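Local atomic coordinates of TraM protein (Plasmid R64, PDB entry 3WZ3), a protein that is probably an inner-membrane component of the plasmid R64 type IVB secretion (conjugative transfer) apparatus, represented here by its periplasmic domain. Residues A[112-117]-A[133-138]; A[70-75]-A[92-97]; A[20-25]-A[46-51]; A[62-67]-A[105-110]. One frame throughout, in Å; residues are numbered along the deposited sequence.

Contact 1 of 4, residues A[112-117]-A[133-138]; sequences FVFEIT and RQMISR
Phe114, Ile116, Met135 and Ser137 form the tight, helix-facing side of this strand pair. Met135, a selenomethionine, runs beside Ile116. CG anti to the backbone N (chi1 175°) and an extended chi2 carry SE obliquely past the Phe114 ring, a Met-aromatic contact with CG at the ring edge; the bend at chi3 turns Met135 CE to 3.3 Å from Ile116 CD1, closer than usual van der Waals contact. Ser137 CB covers one face of the same Phe114 ring, 4.0 Å from its centroid, a CH-pi contact. Leu18 of helix 7-22 touches both Phe114 and Met135. The strands form an antiparallel beta hairpin of the NTF2-like sheet, with N-H...O bonds such as Glu115 N to Ile136 O at 2.8 Å. A classic beta bulge sets Arg133 and Gln134 opposite Thr117, whose O receives Arg133 N at 2.8 Å and, weakly, Gln134 N. The other face is looser and wetter. Glu115 forms a salt bridge in which Arg138 NH1 donates to OE2 at 2.6 Å, OE2 in the guanidinium plane but NH1 above that of the carboxylate; Gln93 NE2 also binds OE2. Glu115 OE1 holds two waters: one bridges to Arg138 NH2, the other joins Thr117 OG1 to Gln134 NE2, and Thr117 OG1 bonds Thr91 OG1.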
loop_
_atom_site.group_PDB
_atom_site.type_symbol
_atom_site.label_atom_id
_atom_site.label_comp_id
_atom_site.label_asym_id
_atom_site.label_seq_id
_atom_site.Cartn_x
_atom_site.Cartn_y
_atom_site.Cartn_z
ATOM N N PHE A 112 0.038 0.597 12.449
ATOM C CA PHE A 112 1.328 0.493 11.780
ATOM C C PHE A 112 1.769 1.865 11.280
ATOM O O PHE A 112 0.957 2.796 11.174
ATOM C CB PHE A 112 1.232 -0.417 10.535
ATOM C CG PHE A 112 0.726 -1.813 10.817
ATOM C CD1 PHE A 112 1.604 -2.821 11.167
ATOM C CD2 PHE A 112 -0.620 -2.102 10.717
ATOM C CE1 PHE A 112 1.134 -4.118 11.428
ATOM C CE2 PHE A 112 -1.094 -3.381 10.973
ATOM C CZ PHE A 112 -0.213 -4.384 11.323
ATOM N N VAL A 113 3.050 1.978 10.961
ATOM C CA VAL A 113 3.522 3.050 10.099
ATOM C C VAL A 113 4.073 2.373 8.851
ATOM O O VAL A 113 5.004 1.573 8.930
ATOM C CB VAL A 113 4.616 3.928 10.766
ATOM C CG1 VAL A 113 5.121 4.955 9.780
ATOM C CG2 VAL A 113 4.039 4.639 11.991
ATOM N N PHE A 114 3.494 2.683 7.696
ATOM C CA PHE A 114 4.024 2.165 6.439
ATOM C C PHE A 114 5.009 3.100 5.770
ATOM O O PHE A 114 4.732 4.291 5.621
ATOM C CB PHE A 114 2.894 1.892 5.454
ATOM C CG PHE A 114 2.249 0.556 5.635
ATOM C CD1 PHE A 114 1.404 0.315 6.701
ATOM C CD2 PHE A 114 2.502 -0.466 4.741
ATOM C CE1 PHE A 114 0.804 -0.921 6.867
ATOM C CE2 PHE A 114 1.915 -1.718 4.902
ATOM C CZ PHE A 114 1.067 -1.944 5.972
ATOM N N GLU A 115 6.141 2.561 5.368
ATOM C CA GLU A 115 7.092 3.315 4.550
ATOM C C GLU A 115 6.932 2.875 3.105
ATOM O O GLU A 115 6.916 1.674 2.817
ATOM C CB GLU A 115 8.522 3.099 5.027
ATOM C CG GLU A 115 9.530 3.900 4.218
ATOM C CD GLU A 115 10.921 3.649 4.680
ATOM O OE1 GLU A 115 11.793 3.340 3.833
ATOM O OE2 GLU A 115 11.150 3.726 5.908
ATOM N N ILE A 116 6.805 3.847 2.215
ATOM C CA ILE A 116 6.552 3.646 0.803
ATOM C C ILE A 116 7.589 4.447 0.022
ATOM O O ILE A 116 7.720 5.652 0.250
ATOM C CB ILE A 116 5.144 4.221 0.462
ATOM C CG1 ILE A 116 4.074 3.521 1.306
ATOM C CG2 ILE A 116 4.847 4.111 -1.025
ATOM C CD1 ILE A 116 3.995 2.102 1.001
ATOM N N THR A 117 8.345 3.809 -0.864
ATOM C CA THR A 117 9.182 4.547 -1.799
ATOM C C THR A 117 8.551 4.475 -3.184
ATOM O O THR A 117 8.290 3.377 -3.709
ATOM C CB THR A 117 10.625 4.061 -1.852
ATOM O OG1 THR A 117 11.257 4.299 -0.584
ATOM C CG2 THR A 117 11.399 4.862 -2.891
ATOM N N ARG A 133 8.068 1.213 -5.439
ATOM C CA ARG A 133 9.131 0.219 -5.586
ATOM C C ARG A 133 9.516 -0.477 -4.300
ATOM O O ARG A 133 10.214 -1.494 -4.338
ATOM C CB ARG A 133 10.382 0.818 -6.221
ATOM C CG ARG A 133 10.966 1.941 -5.412
ATOM C CD ARG A 133 12.351 2.355 -5.928
ATOM N NE ARG A 133 13.389 1.422 -5.531
ATOM C CZ ARG A 133 14.122 0.715 -6.385
ATOM N NH1 ARG A 133 13.928 0.842 -7.695
ATOM N NH2 ARG A 133 15.044 -0.125 -5.930
ATOM N N GLN A 134 9.047 0.044 -3.167
ATOM C CA GLN A 134 9.305 -0.582 -1.870
ATOM C C GLN A 134 8.209 -0.226 -0.896
ATOM O O GLN A 134 7.791 0.924 -0.839
ATOM C CB GLN A 134 10.660 -0.155 -1.295
ATOM C CG GLN A 134 11.058 -0.992 -0.068
ATOM C CD GLN A 134 12.474 -0.750 0.379
ATOM O OE1 GLN A 134 13.262 -1.687 0.524
ATOM N NE2 GLN A 134 12.805 0.495 0.623
HETATM N N MSE A 135 7.738 -1.229 -0.152
HETATM C CA MSE A 135 6.712 -1.060 0.882
HETATM C C MSE A 135 7.168 -1.819 2.113
HETATM O O MSE A 135 7.493 -3.014 2.028
HETATM C CB MSE A 135 5.361 -1.613 0.436
HETATM C CG MSE A 135 4.319 -1.555 1.526
HETATM SE SE MSE A 135 2.506 -2.014 0.890
HETATM C CE MSE A 135 1.897 -0.289 0.253
ATOM N N ILE A 136 7.236 -1.120 3.241
ATOM C CA ILE A 136 7.704 -1.716 4.491
ATOM C C ILE A 136 6.727 -1.357 5.587
ATOM O O ILE A 136 6.462 -0.181 5.826
ATOM C CB ILE A 136 9.062 -1.161 4.921
ATOM C CG1 ILE A 136 10.131 -1.456 3.866
ATOM C CG2 ILE A 136 9.466 -1.746 6.281
ATOM C CD1 ILE A 136 11.399 -0.645 4.040
ATOM N N SER A 137 6.174 -2.368 6.242
ATOM C CA SER A 137 5.266 -2.173 7.354
ATOM C C SER A 137 6.048 -2.201 8.652
ATOM O O SER A 137 6.862 -3.099 8.886
ATOM C CB SER A 137 4.207 -3.294 7.381
ATOM O OG SER A 137 3.319 -3.151 8.495
ATOM N N ARG A 138 5.813 -1.220 9.509
ATOM C CA ARG A 138 6.373 -1.289 10.844
ATOM C C ARG A 138 5.309 -1.117 11.893
ATOM O O ARG A 138 4.419 -0.291 11.762
ATOM C CB ARG A 138 7.447 -0.240 11.022
ATOM C CG ARG A 138 8.638 -0.512 10.166
ATOM C CD ARG A 138 9.490 0.711 10.087
ATOM N NE ARG A 138 10.719 0.431 9.362
ATOM C CZ ARG A 138 11.167 1.175 8.354
ATOM N NH1 ARG A 138 10.480 2.238 7.970
ATOM N NH2 ARG A 138 12.302 0.859 7.743
HETATM O O HOH W 1 11.143 2.538 1.318
HETATM O O HOH W 2 13.993 1.661 5.372
#

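Contact 2 of 4, residues A[70-75]-A[92-97]; sequences ATTGAG and FQYPVR
Arg97 runs alongside Thr71 where strands 67-82 (an outermost strand) and 88-101 form an antiparallel beta hairpin at the edge of the four-stranded sheet. Its CB lies against Gln110 O on the following strand. CG occupies the crowded position between backbone N and carbonyl carbon (chi1 56°), which sets it 3.7 Å from Thr71 O and beside Thr71 CB. From CG to NE the chain runs extended, with NE alongside Thr71 CB. At the tip the guanidinium lies with one face over Thr71 OG1, offset to the rim; NH2 is 3.7 Å from that OG1, which is contact without a hydrogen bond. The charge is met elsewhere, by the salt bridge from NH1 to Glu109 OE1. Beneath the side chains, Thr71 and Arg97 form a hydrogen-bonded pair: Thr71 N gives to Arg97 O at 2.9 Å, nearly along the C=O axis, and Arg97 N returns to Thr71 O at 3.0 Å. Gly73 N still reaches Pro95 O at 2.8 Å, but from above the carbonyl plane, as the chain leaves the strand. The loop then passes Pro95 and Tyr94: Ala74 O touches Pro95 CD at 3.2 Å, and Gly75 CA sits 3.7 Å from Tyr94 CD2, where a side chain would collide with the ring. On the inner face Thr72 CG2 packs on Tyr94 CB. Here Leu18 of helix 7-22 touches Thr72 and Tyr94, Tyr94 OH bonds Met11 O of that helix, and strand 110-120 flanks strand 88-101 on its other side.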
loop_
_atom_site.group_PDB
_atom_site.type_symbol
_atom_site.label_atom_id
_atom_site.label_comp_id
_atom_site.label_asym_id
_atom_site.label_seq_id
_atom_site.Cartn_x
_atom_site.Cartn_y
_atom_site.Cartn_z
ATOM N N ALA A 70 -9.323 -0.345 6.580
ATOM C CA ALA A 70 -8.149 0.412 7.002
ATOM C C ALA A 70 -8.322 1.890 6.779
ATOM O O ALA A 70 -8.975 2.313 5.815
ATOM C CB ALA A 70 -6.903 -0.064 6.240
ATOM N N THR A 71 -7.677 2.658 7.652
ATOM C CA THR A 71 -7.652 4.106 7.530
ATOM C C THR A 71 -6.201 4.561 7.531
ATOM O O THR A 71 -5.431 4.174 8.403
ATOM C CB THR A 71 -8.397 4.780 8.687
ATOM O OG1 THR A 71 -9.781 4.397 8.661
ATOM C CG2 THR A 71 -8.307 6.300 8.547
ATOM N N THR A 72 -5.848 5.385 6.548
ATOM C CA THR A 72 -4.494 5.920 6.423
ATOM C C THR A 72 -4.489 7.340 6.952
ATOM O O THR A 72 -5.329 8.163 6.555
ATOM C CB THR A 72 -4.029 5.882 4.954
ATOM O OG1 THR A 72 -4.084 4.530 4.488
ATOM C CG2 THR A 72 -2.609 6.393 4.824
ATOM N N GLY A 73 -3.555 7.625 7.859
ATOM C CA GLY A 73 -3.447 8.953 8.437
ATOM C C GLY A 73 -2.613 9.875 7.587
ATOM O O GLY A 73 -2.167 9.541 6.490
ATOM N N ALA A 74 -2.388 11.071 8.108
ATOM C CA ALA A 74 -1.571 12.025 7.386
ATOM C C ALA A 74 -0.118 11.561 7.341
ATOM O O ALA A 74 0.486 11.256 8.356
ATOM C CB ALA A 74 -1.677 13.398 8.024
ATOM N N GLY A 75 0.426 11.538 6.140
ATOM C CA GLY A 75 1.778 11.074 5.928
ATOM C C GLY A 75 2.763 12.213 5.819
ATOM O O GLY A 75 2.395 13.389 5.832
ATOM N N PHE A 92 8.069 8.124 1.654
ATOM C CA PHE A 92 7.070 8.644 2.574
ATOM C C PHE A 92 6.816 7.658 3.692
ATOM O O PHE A 92 6.993 6.454 3.528
ATOM C CB PHE A 92 5.719 8.865 1.861
ATOM C CG PHE A 92 5.749 9.927 0.788
ATOM C CD1 PHE A 92 5.622 11.269 1.109
ATOM C CD2 PHE A 92 5.901 9.576 -0.534
ATOM C CE1 PHE A 92 5.651 12.244 0.107
ATOM C CE2 PHE A 92 5.929 10.532 -1.523
ATOM C CZ PHE A 92 5.811 11.867 -1.201
ATOM N N GLN A 93 6.325 8.152 4.816
ATOM C CA GLN A 93 5.778 7.288 5.856
ATOM C C GLN A 93 4.373 7.729 6.210
ATOM O O GLN A 93 4.100 8.925 6.302
ATOM C CB GLN A 93 6.679 7.283 7.099
ATOM C CG GLN A 93 7.927 6.394 6.935
ATOM C CD GLN A 93 8.813 6.393 8.149
ATOM O OE1 GLN A 93 8.509 7.054 9.139
ATOM N NE2 GLN A 93 9.935 5.687 8.072
ATOM N N TYR A 94 3.473 6.759 6.379
ATOM C CA TYR A 94 2.076 7.027 6.715
ATOM C C TYR A 94 1.627 6.138 7.864
ATOM O O TYR A 94 1.858 4.941 7.824
ATOM C CB TYR A 94 1.155 6.662 5.536
ATOM C CG TYR A 94 1.466 7.257 4.185
ATOM C CD1 TYR A 94 2.423 6.676 3.372
ATOM C CD2 TYR A 94 0.729 8.336 3.677
ATOM C CE1 TYR A 94 2.686 7.167 2.100
ATOM C CE2 TYR A 94 0.975 8.825 2.401
ATOM C CZ TYR A 94 1.957 8.239 1.634
ATOM O OH TYR A 94 2.217 8.716 0.363
ATOM N N PRO A 95 0.926 6.698 8.849
ATOM C CA PRO A 95 0.237 5.842 9.831
ATOM C C PRO A 95 -0.895 5.083 9.132
ATOM O O PRO A 95 -1.570 5.678 8.288
ATOM C CB PRO A 95 -0.359 6.849 10.834
ATOM C CG PRO A 95 0.187 8.200 10.470
ATOM C CD PRO A 95 0.653 8.130 9.055
ATOM N N VAL A 96 -1.073 3.803 9.468
ATOM C CA VAL A 96 -2.184 3.027 8.948
ATOM C C VAL A 96 -2.759 2.206 10.095
ATOM O O VAL A 96 -2.018 1.525 10.803
ATOM C CB VAL A 96 -1.724 2.068 7.835
ATOM C CG1 VAL A 96 -2.898 1.214 7.351
ATOM C CG2 VAL A 96 -1.104 2.856 6.696
ATOM N N ARG A 97 -4.068 2.289 10.292
ATOM C CA ARG A 97 -4.717 1.395 11.242
ATOM C C ARG A 97 -5.644 0.497 10.438
ATOM O O ARG A 97 -6.302 0.955 9.518
ATOM C CB ARG A 97 -5.470 2.177 12.328
ATOM C CG ARG A 97 -6.489 3.160 11.831
ATOM C CD ARG A 97 -7.017 4.020 12.998
ATOM N NE ARG A 97 -8.002 5.013 12.572
ATOM C CZ ARG A 97 -9.304 4.772 12.444
ATOM N NH1 ARG A 97 -9.789 3.566 12.709
ATOM N NH2 ARG A 97 -10.125 5.736 12.052
#

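Contact 3 of 4, residues A[20-25]-A[46-51]; sequences TAFNLD and AGYVNA
Tyr48 OH is gripped by one hydrogen bond across this contact, given to Ala21 O at 2.6 Å. It meets that oxygen in the carbonyl plane and on a lone pair, with a C=O...donor angle of 124°. The bond ties helix 42-54 to the C-terminal part of helix 7-22 in the helical layer that packs on the curved antiparallel sheet, as in NTF2-like folds. Tyr48 spans the gap because its CG stands anti to the backbone N (chi1 173°), so the ring reaches across tip first. On the way it brushes the helix it binds: Ala21 CB lies 3.5 Å from CE1. Phe22 comes from the same helix and meets Tyr48 tip to tip. The two rings make an offset edge-to-face pair, with the edge of Tyr48 toward the face of Phe22, centroids 5.5 Å apart and planes at 81°. Their nearest atoms are the two CE1 carbons, at 3.8 Å. Part of one Phe22 face is covered by its own neighbour Ala21 CB, and at the ring edge Ala51 CB, one helical turn on from Tyr48, touches Phe22 CZ at 4.2 Å. A buried phenol is thus satisfied by a main-chain oxygen while Phe22 meets the ring edge and Ala21 CB stands over the ring plane near CE1. Ile33 of helix 29-35 and Leu36 also lie against Tyr48. Past the helix, Leu24 turns back into the layer, so that its CD2 sits 4.0 Å from Tyr48 OH.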
loop_
_atom_site.group_PDB
_atom_site.type_symbol
_atom_site.label_atom_id
_atom_site.label_comp_id
_atom_site.label_asym_id
_atom_site.label_seq_id
_atom_site.Cartn_x
_atom_site.Cartn_y
_atom_site.Cartn_z
ATOM N N THR A 20 -6.524 1.582 -1.121
ATOM C CA THR A 20 -6.954 0.456 -1.932
ATOM C C THR A 20 -6.363 -0.860 -1.439
ATOM O O THR A 20 -7.042 -1.895 -1.426
ATOM C CB THR A 20 -6.555 0.673 -3.406
ATOM O OG1 THR A 20 -7.074 1.930 -3.844
ATOM C CG2 THR A 20 -7.130 -0.440 -4.283
ATOM N N ALA A 21 -5.097 -0.835 -1.024
ATOM C CA ALA A 21 -4.403 -2.055 -0.667
ATOM C C ALA A 21 -4.994 -2.748 0.554
ATOM O O ALA A 21 -4.967 -3.974 0.646
ATOM C CB ALA A 21 -2.927 -1.761 -0.427
ATOM N N PHE A 22 -5.524 -1.964 1.491
ATOM C CA PHE A 22 -5.917 -2.523 2.777
ATOM C C PHE A 22 -7.399 -2.387 3.109
ATOM O O PHE A 22 -7.804 -2.606 4.236
ATOM C CB PHE A 22 -5.014 -1.989 3.895
ATOM C CG PHE A 22 -3.585 -2.419 3.742
ATOM C CD1 PHE A 22 -3.233 -3.749 3.879
ATOM C CD2 PHE A 22 -2.611 -1.502 3.427
ATOM C CE1 PHE A 22 -1.907 -4.156 3.703
ATOM C CE2 PHE A 22 -1.290 -1.894 3.258
ATOM C CZ PHE A 22 -0.940 -3.229 3.398
ATOM N N ASN A 23 -8.204 -2.093 2.092
ATOM C CA ASN A 23 -9.657 -2.238 2.171
ATOM C C ASN A 23 -10.115 -3.320 1.211
ATOM O O ASN A 23 -10.250 -3.086 0.020
ATOM C CB ASN A 23 -10.342 -0.899 1.924
ATOM C CG ASN A 23 -10.157 0.044 3.103
ATOM O OD1 ASN A 23 -10.899 -0.022 4.080
ATOM N ND2 ASN A 23 -9.151 0.901 3.029
ATOM N N LEU A 24 -10.315 -4.512 1.758
ATOM C CA LEU A 24 -10.529 -5.711 0.961
ATOM C C LEU A 24 -11.829 -6.383 1.360
ATOM O O LEU A 24 -12.199 -6.442 2.541
ATOM C CB LEU A 24 -9.378 -6.691 1.167
ATOM C CG LEU A 24 -7.982 -6.193 0.780
ATOM C CD1 LEU A 24 -6.963 -7.259 1.171
ATOM C CD2 LEU A 24 -7.864 -5.832 -0.708
ATOM N N ASP A 25 -12.507 -6.913 0.352
ATOM C CA ASP A 25 -13.806 -7.548 0.537
ATOM C C ASP A 25 -13.651 -9.070 0.589
ATOM O O ASP A 25 -12.886 -9.642 -0.189
ATOM C CB ASP A 25 -14.677 -7.171 -0.651
ATOM C CG ASP A 25 -16.059 -7.737 -0.558
ATOM O OD1 ASP A 25 -16.265 -8.855 -1.071
ATOM O OD2 ASP A 25 -16.940 -7.049 0.007
ATOM N N ALA A 46 5.903 -7.229 -3.862
ATOM C CA ALA A 46 6.354 -8.221 -2.892
ATOM C C ALA A 46 6.269 -7.710 -1.467
ATOM O O ALA A 46 5.973 -8.487 -0.546
ATOM C CB ALA A 46 7.777 -8.653 -3.207
ATOM N N GLY A 47 6.531 -6.422 -1.249
ATOM C CA GLY A 47 6.403 -5.856 0.083
ATOM C C GLY A 47 4.963 -5.813 0.562
ATOM O O GLY A 47 4.698 -5.999 1.756
ATOM N N TYR A 48 4.032 -5.566 -0.350
ATOM C CA TYR A 48 2.604 -5.646 -0.025
ATOM C C TYR A 48 2.222 -7.091 0.344
ATOM O O TYR A 48 1.553 -7.322 1.340
ATOM C CB TYR A 48 1.805 -5.143 -1.234
ATOM C CG TYR A 48 0.302 -5.287 -1.191
ATOM C CD1 TYR A 48 -0.419 -4.958 -0.055
ATOM C CD2 TYR A 48 -0.398 -5.652 -2.330
ATOM C CE1 TYR A 48 -1.797 -5.051 -0.032
ATOM C CE2 TYR A 48 -1.797 -5.747 -2.319
ATOM C CZ TYR A 48 -2.476 -5.445 -1.156
ATOM O OH TYR A 48 -3.853 -5.528 -1.127
ATOM N N VAL A 49 2.661 -8.066 -0.450
ATOM C CA VAL A 49 2.355 -9.461 -0.165
ATOM C C VAL A 49 2.929 -9.850 1.199
ATOM O O VAL A 49 2.256 -10.526 1.984
ATOM C CB VAL A 49 2.892 -10.380 -1.288
ATOM C CG1 VAL A 49 2.784 -11.865 -0.874
ATOM C CG2 VAL A 49 2.154 -10.121 -2.601
ATOM N N ASN A 50 4.156 -9.421 1.498
ATOM C CA ASN A 50 4.746 -9.649 2.819
ATOM C C ASN A 50 3.908 -9.056 3.947
ATOM O O ASN A 50 3.733 -9.712 4.988
ATOM C CB ASN A 50 6.175 -9.103 2.883
ATOM C CG ASN A 50 6.904 -9.524 4.157
ATOM O OD1 ASN A 50 7.087 -10.712 4.406
ATOM N ND2 ASN A 50 7.319 -8.552 4.954
ATOM N N ALA A 51 3.408 -7.831 3.759
ATOM C CA ALA A 51 2.588 -7.181 4.782
ATOM C C ALA A 51 1.282 -7.951 5.031
ATOM O O ALA A 51 0.841 -8.108 6.183
ATOM C CB ALA A 51 2.300 -5.727 4.406
#

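Contact 4 of 4, residues A[62-67]-A[105-110]; sequences KKEKMN and TSKPEQ
Lys65, with positive phi (59°), ends the helical course of 57-64 and turns the chain into strand 67-82, while 105-110 is largely extended and runs from the loop after strand 88-101 to the start of strand 110-120. This is a side-chain bridge between a helix end and a strand-connecting loop at the rim of the NTF2-like domain: no backbone hydrogen bond joins the two segments, and their closest CA atoms, Met66 and Ser106, are 7.9 Å apart. Lys107 does most of the joining. Bent at chi2 (-70°) and straight beyond, it crosses Glu64 at about a right angle and places NZ 3.0 Å from Glu64 OE2, on the syn lone pair. A second, weak hydrogen bond runs from NZ to OE1, so the two carboxylate oxygens grip the ammonium unequally, in a salt bridge at the surface. The aliphatic part of the same lysine rests on buried Met66, a selenomethionine that also crosses it at about a right angle: SE lies 3.9 Å from both CG and CE of Lys107. Leu100 of strand 88-101 touches both side chains. Extended to its tip, Met66 ends with CE 3.8 Å from Thr105 O.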
loop_
_atom_site.group_PDB
_atom_site.type_symbol
_atom_site.label_atom_id
_atom_site.label_comp_id
_atom_site.label_asym_id
_atom_site.label_seq_id
_atom_site.Cartn_x
_atom_site.Cartn_y
_atom_site.Cartn_z
ATOM N N LYS A 62 -10.208 -15.501 3.915
ATOM C CA LYS A 62 -10.783 -16.677 3.253
ATOM C C LYS A 62 -11.503 -17.603 4.225
ATOM O O LYS A 62 -12.637 -18.020 3.976
ATOM C CB LYS A 62 -9.704 -17.465 2.511
ATOM C CG LYS A 62 -10.225 -18.713 1.806
ATOM C CD LYS A 62 -9.079 -19.469 1.156
ATOM C CE LYS A 62 -9.575 -20.705 0.420
ATOM N NZ LYS A 62 -10.299 -21.631 1.338
ATOM N N LYS A 63 -10.853 -17.930 5.329
ATOM C CA LYS A 63 -11.417 -18.909 6.253
ATOM C C LYS A 63 -12.558 -18.361 7.090
ATOM O O LYS A 63 -13.550 -19.063 7.319
ATOM C CB LYS A 63 -10.322 -19.486 7.145
ATOM C CG LYS A 63 -9.421 -20.452 6.401
ATOM C CD LYS A 63 -8.247 -20.890 7.257
ATOM C CE LYS A 63 -8.710 -21.444 8.595
ATOM N NZ LYS A 63 -7.549 -21.751 9.485
ATOM N N GLU A 64 -12.436 -17.113 7.532
ATOM C CA GLU A 64 -13.405 -16.540 8.467
ATOM C C GLU A 64 -14.402 -15.579 7.840
ATOM O O GLU A 64 -15.287 -15.050 8.534
ATOM C CB GLU A 64 -12.700 -15.872 9.641
ATOM C CG GLU A 64 -11.858 -16.848 10.457
ATOM C CD GLU A 64 -11.416 -16.274 11.789
ATOM O OE1 GLU A 64 -12.264 -15.711 12.511
ATOM O OE2 GLU A 64 -10.221 -16.384 12.112
ATOM N N LYS A 65 -14.263 -15.360 6.535
ATOM C CA LYS A 65 -15.229 -14.547 5.790
ATOM C C LYS A 65 -15.300 -13.143 6.365
ATOM O O LYS A 65 -16.379 -12.604 6.647
ATOM C CB LYS A 65 -16.618 -15.205 5.786
ATOM C CG LYS A 65 -16.781 -16.274 4.724
ATOM C CD LYS A 65 -15.763 -17.392 4.854
ATOM C CE LYS A 65 -16.211 -18.428 5.878
ATOM N NZ LYS A 65 -15.485 -19.737 5.754
HETATM N N MSE A 66 -14.125 -12.566 6.574
HETATM C CA MSE A 66 -14.025 -11.235 7.126
HETATM C C MSE A 66 -13.524 -10.264 6.073
HETATM O O MSE A 66 -12.753 -10.635 5.181
HETATM C CB MSE A 66 -13.071 -11.223 8.321
HETATM C CG MSE A 66 -13.603 -11.985 9.546
HETATM SE SE MSE A 66 -12.394 -11.754 11.064
HETATM C CE MSE A 66 -13.532 -12.447 12.485
ATOM N N ASN A 67 -13.984 -9.027 6.171
ATOM C CA ASN A 67 -13.447 -7.968 5.343
ATOM C C ASN A 67 -12.267 -7.351 6.068
ATOM O O ASN A 67 -12.181 -7.435 7.290
ATOM C CB ASN A 67 -14.501 -6.888 5.113
ATOM C CG ASN A 67 -15.660 -7.370 4.250
ATOM O OD1 ASN A 67 -15.525 -8.312 3.491
ATOM N ND2 ASN A 67 -16.794 -6.692 4.352
ATOM N N THR A 105 -18.431 -10.853 14.488
ATOM C CA THR A 105 -17.439 -10.172 15.310
ATOM C C THR A 105 -16.223 -9.726 14.505
ATOM O O THR A 105 -16.197 -9.864 13.283
ATOM C CB THR A 105 -16.989 -11.021 16.519
ATOM O OG1 THR A 105 -17.345 -12.395 16.306
ATOM C CG2 THR A 105 -17.661 -10.517 17.794
ATOM N N SER A 106 -15.228 -9.201 15.212
ATOM C CA SER A 106 -14.054 -8.592 14.593
ATOM C C SER A 106 -12.789 -9.039 15.307
ATOM O O SER A 106 -12.845 -9.533 16.441
ATOM C CB SER A 106 -14.147 -7.074 14.703
ATOM O OG SER A 106 -15.322 -6.578 14.093
ATOM N N LYS A 107 -11.644 -8.853 14.652
ATOM C CA LYS A 107 -10.356 -8.978 15.314
ATOM C C LYS A 107 -9.944 -7.597 15.844
ATOM O O LYS A 107 -10.471 -6.559 15.418
ATOM C CB LYS A 107 -9.285 -9.505 14.354
ATOM C CG LYS A 107 -9.643 -10.796 13.619
ATOM C CD LYS A 107 -9.666 -12.016 14.525
ATOM C CE LYS A 107 -10.022 -13.260 13.716
ATOM N NZ LYS A 107 -9.665 -14.541 14.409
ATOM N N PRO A 108 -8.997 -7.576 16.788
ATOM C CA PRO A 108 -8.540 -6.290 17.316
ATOM C C PRO A 108 -7.888 -5.438 16.227
ATOM O O PRO A 108 -7.222 -5.964 15.321
ATOM C CB PRO A 108 -7.505 -6.699 18.362
ATOM C CG PRO A 108 -7.901 -8.081 18.758
ATOM C CD PRO A 108 -8.378 -8.712 17.491
ATOM N N GLU A 109 -8.086 -4.131 16.314
ATOM C CA GLU A 109 -7.402 -3.230 15.391
ATOM C C GLU A 109 -5.888 -3.352 15.555
ATOM O O GLU A 109 -5.377 -3.572 16.668
ATOM C CB GLU A 109 -7.840 -1.799 15.650
ATOM C CG GLU A 109 -7.274 -0.790 14.677
ATOM C CD GLU A 109 -7.726 0.611 15.002
ATOM O OE1 GLU A 109 -8.571 1.152 14.262
ATOM O OE2 GLU A 109 -7.236 1.166 16.011
ATOM N N GLN A 110 -5.163 -3.229 14.444
ATOM C CA GLN A 110 -3.707 -3.134 14.481
ATOM C C GLN A 110 -3.253 -1.807 13.890
ATOM O O GLN A 110 -3.846 -1.298 12.923
ATOM C CB GLN A 110 -3.056 -4.255 13.690
ATOM C CG GLN A 110 -3.287 -5.660 14.198
ATOM C CD GLN A 110 -2.442 -6.642 13.411
ATOM O OE1 GLN A 110 -1.523 -7.252 13.949
ATOM N NE2 GLN A 110 -2.720 -6.760 12.109
#

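How the contacts relate
Contacts 1 and 2 are joined through the two central strands of one four-stranded sheet, 110-120 of contact 1 and 88-101 of contact 2: Phe114 N meets Tyr94 O and Phe112 N meets Val96 O, each at 2.8 Å, with centres about 10 Å apart. Contact 3 lies on the helix side of both. Phe22 CZ comes to 3.5 Å from Phe114 CZ of contact 1, Met135 SE to 3.7 Å from Tyr48 CA, and Asn23 OD1 to 3.0 Å from Ala70 N of contact 2. Contact 4 is peripheral, yet Asn67 CB touches Leu24 O of contact 3 at 3.5 Å, and the Arg97 to Glu109 salt bridge ties it to contact 2, centres about 20 Å apart.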